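PDB 6W3P: methyl-accepting chemotaxis protein from Campylobacter jejuni, which is the chemoreceptor Tlp3, whose ligand-binding PDC sensor domain binds beta-methylnorleucine and probably passes the signal to the chemotaxis machinery. Local coordinates for the beta-methylnorleucine site. Numbering follows the deposited sequence.

The beta-methylnorleucine site. Residues 80, 82, 92, 94, 108, 113, 115, 131, 133-135, 160. With SKJ (beta-methylnorleucine), chain B.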
# COMPACT_ATOMS: atom_id res chain seq x y z
N ASN A 80 -13.01 6.70 -0.21
CA ASN A 80 -13.56 7.38 -1.39
C ASN A 80 -13.50 6.39 -2.53
O ASN A 80 -12.48 5.71 -2.68
CB ASN A 80 -12.71 8.60 -1.82
CG ASN A 80 -12.65 9.70 -0.79
OD1 ASN A 80 -13.66 10.29 -0.42
ND2 ASN A 80 -11.41 10.06 -0.43
N TYR A 82 -14.38 6.79 -6.82
CA TYR A 82 -14.70 7.90 -7.72
C TYR A 82 -14.35 7.62 -9.16
O TYR A 82 -13.52 6.76 -9.45
CB TYR A 82 -14.06 9.22 -7.24
CG TYR A 82 -12.64 9.09 -6.84
CD1 TYR A 82 -12.30 8.74 -5.53
CD2 TYR A 82 -11.60 9.32 -7.76
CE1 TYR A 82 -10.96 8.61 -5.16
CE2 TYR A 82 -10.27 9.20 -7.38
CZ TYR A 82 -9.95 8.84 -6.08
OH TYR A 82 -8.64 8.76 -5.74
N LEU A 92 -18.07 11.37 -7.23
CA LEU A 92 -17.44 11.01 -5.94
C LEU A 92 -18.41 10.35 -4.99
O LEU A 92 -19.42 10.94 -4.60
CB LEU A 92 -16.85 12.25 -5.28
CG LEU A 92 -16.25 12.07 -3.88
CD1 LEU A 92 -15.08 11.11 -3.85
CD2 LEU A 92 -15.85 13.43 -3.33
N GLN A 94 -18.24 9.16 -1.20
CA GLN A 94 -17.36 9.32 -0.06
C GLN A 94 -18.03 8.86 1.18
O GLN A 94 -19.22 9.05 1.37
CB GLN A 94 -16.98 10.79 0.06
CG GLN A 94 -16.12 11.12 1.22
CD GLN A 94 -15.66 12.52 1.09
OE1 GLN A 94 -14.70 12.78 0.39
NE2 GLN A 94 -16.51 13.44 1.50
N LEU A 108 -11.59 19.43 -7.93
CA LEU A 108 -10.59 18.52 -7.40
C LEU A 108 -9.33 18.45 -8.24
O LEU A 108 -8.39 17.70 -7.92
CB LEU A 108 -11.19 17.13 -7.17
CG LEU A 108 -12.31 17.12 -6.10
CD1 LEU A 108 -12.91 15.73 -5.97
CD2 LEU A 108 -11.83 17.61 -4.75
N LYS A 113 -3.31 15.61 -10.60
CA LYS A 113 -3.12 14.54 -9.64
C LYS A 113 -2.43 13.34 -10.29
O LYS A 113 -2.77 12.89 -11.39
CB LYS A 113 -4.47 14.11 -9.05
CG LYS A 113 -5.29 15.22 -8.42
CD LYS A 113 -4.74 15.60 -7.09
CE LYS A 113 -5.42 16.81 -6.50
NZ LYS A 113 -6.74 16.43 -5.94
N TRP A 115 -2.71 10.18 -9.45
CA TRP A 115 -3.63 9.05 -9.66
C TRP A 115 -4.34 9.11 -10.98
O TRP A 115 -4.57 8.08 -11.61
CB TRP A 115 -4.64 8.92 -8.49
CG TRP A 115 -5.64 10.02 -8.32
CD1 TRP A 115 -5.58 11.01 -7.42
CD2 TRP A 115 -6.85 10.22 -9.06
NE1 TRP A 115 -6.66 11.83 -7.56
CE2 TRP A 115 -7.44 11.40 -8.59
CE3 TRP A 115 -7.51 9.51 -10.07
CZ2 TRP A 115 -8.63 11.89 -9.09
CZ3 TRP A 115 -8.68 9.98 -10.56
CH2 TRP A 115 -9.24 11.16 -10.08
N TYR A 131 -0.53 9.38 0.72
CA TYR A 131 -0.58 10.86 0.70
C TYR A 131 -1.83 11.36 1.44
O TYR A 131 -2.78 10.59 1.63
CB TYR A 131 -0.54 11.43 -0.74
CG TYR A 131 -1.79 11.10 -1.54
CD1 TYR A 131 -1.96 9.87 -2.14
CD2 TYR A 131 -2.83 12.00 -1.62
CE1 TYR A 131 -3.11 9.56 -2.84
CE2 TYR A 131 -4.01 11.72 -2.30
CZ TYR A 131 -4.16 10.48 -2.88
OH TYR A 131 -5.34 10.21 -3.54
N ASP A 133 -5.28 12.81 1.77
CA ASP A 133 -6.48 12.95 0.93
C ASP A 133 -6.90 14.41 1.01
O ASP A 133 -6.94 15.03 2.11
CB ASP A 133 -7.61 12.05 1.44
CG ASP A 133 -8.91 12.23 0.69
OD1 ASP A 133 -8.84 12.30 -0.53
OD2 ASP A 133 -10.00 12.24 1.33
N THR A 134 -7.32 14.93 -0.14
CA THR A 134 -7.60 16.36 -0.25
C THR A 134 -8.76 16.77 0.66
O THR A 134 -8.65 17.65 1.48
CB THR A 134 -7.90 16.78 -1.70
OG1 THR A 134 -9.08 16.12 -2.15
CG2 THR A 134 -6.78 16.39 -2.62
N VAL A 135 -9.83 16.01 0.63
CA VAL A 135 -11.00 16.46 1.34
C VAL A 135 -11.12 15.85 2.72
O VAL A 135 -11.50 16.54 3.67
CB VAL A 135 -12.29 16.19 0.54
CG1 VAL A 135 -12.26 16.95 -0.77
CG2 VAL A 135 -12.49 14.70 0.31
N ASP A 160 -9.72 4.98 -2.75
CA ASP A 160 -8.82 5.41 -1.69
C ASP A 160 -9.04 4.54 -0.44
O ASP A 160 -10.15 4.45 0.09
CB ASP A 160 -9.14 6.85 -1.27
CG ASP A 160 -8.87 7.89 -2.33
OD1 ASP A 160 -8.23 7.58 -3.34
OD2 ASP A 160 -9.34 9.05 -2.09
N SKJ B . -7.92 11.22 -2.92
CA SKJ B . -8.22 11.85 -4.21
C SKJ B . -7.37 13.12 -4.25
O SKJ B . -6.94 13.64 -3.20
CB SKJ B . -9.72 12.09 -4.43
CG1 SKJ B . -10.13 12.41 -5.88
CG2 SKJ B . -10.26 13.11 -3.45
OXT SKJ B . -7.18 13.65 -5.37
CAA SKJ B . -12.28 14.06 -2.29
CAB SKJ B . -11.79 13.03 -3.32
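Three hydrogen bonds grip the alpha-amino nitrogen N of beta-methylnorleucine, all given to oxygen acceptors: the Tyr131 phenol OH, Asp133 OD1 and Asp160 OD2, the last at 2.7 Å from N. Two carboxylates suit a group that is probably a charged ammonium, and the phenol oxygen, presumably neutral, is a third acceptor. Both acids are met from above their planes, Asp160 OD2 with the amine 30° out of the carboxylate plane.

A second shell holds these acids in place. Asn80 spans them with its ND2, which donates to the anti lone pair of Asp160 OD2 at 2.8 Å and also to Asp133 OD2; an amide suits this place because one nitrogen can serve both acids. The phenol OH of Tyr82 is 2.7 Å from Asp160 OD1 and donates to it, so both oxygens of that acid are engaged.

At the other end of the amino acid head, carboxylate oxygen OXT accepts from two donors. Trp115 NE1, a directional donor on a flat apolar group, points its N-H at OXT over 2.9 Å, close to the indole plane, while the Lys113 chain, bent at chi2 and chi4, brings NZ, presumably positive, into a salt bridge with the same oxygen. Lys113 NZ also donates to the backbone carbonyl Leu108 O, which fixes its tip. Thr134, poorly ordered, adds weak bonds to the other carboxylate oxygen.

Apolar side chains receive the aliphatic tail, and the ligand is almost wholly buried in this pocket of the PDC sensor domain. Branched leucine methyls suit such a chain: Leu92 CD2 meets the terminal methyl CAA at 3.8 Å, and Leu108 CD1 packs against the preceding carbon CAB at 3.9 Å. Tyr82 combines its hydroxyl with a ring face for the beta-methyl CG1, a CH-pi contact; chi1 of 46° sets CG between the backbone N and the carbonyl carbon, and in this rotamer CG1 lies toward the ring's rim. The six-membered-ring carbon Trp115 CZ2 also touches this methyl, 3.6 Å from CG1.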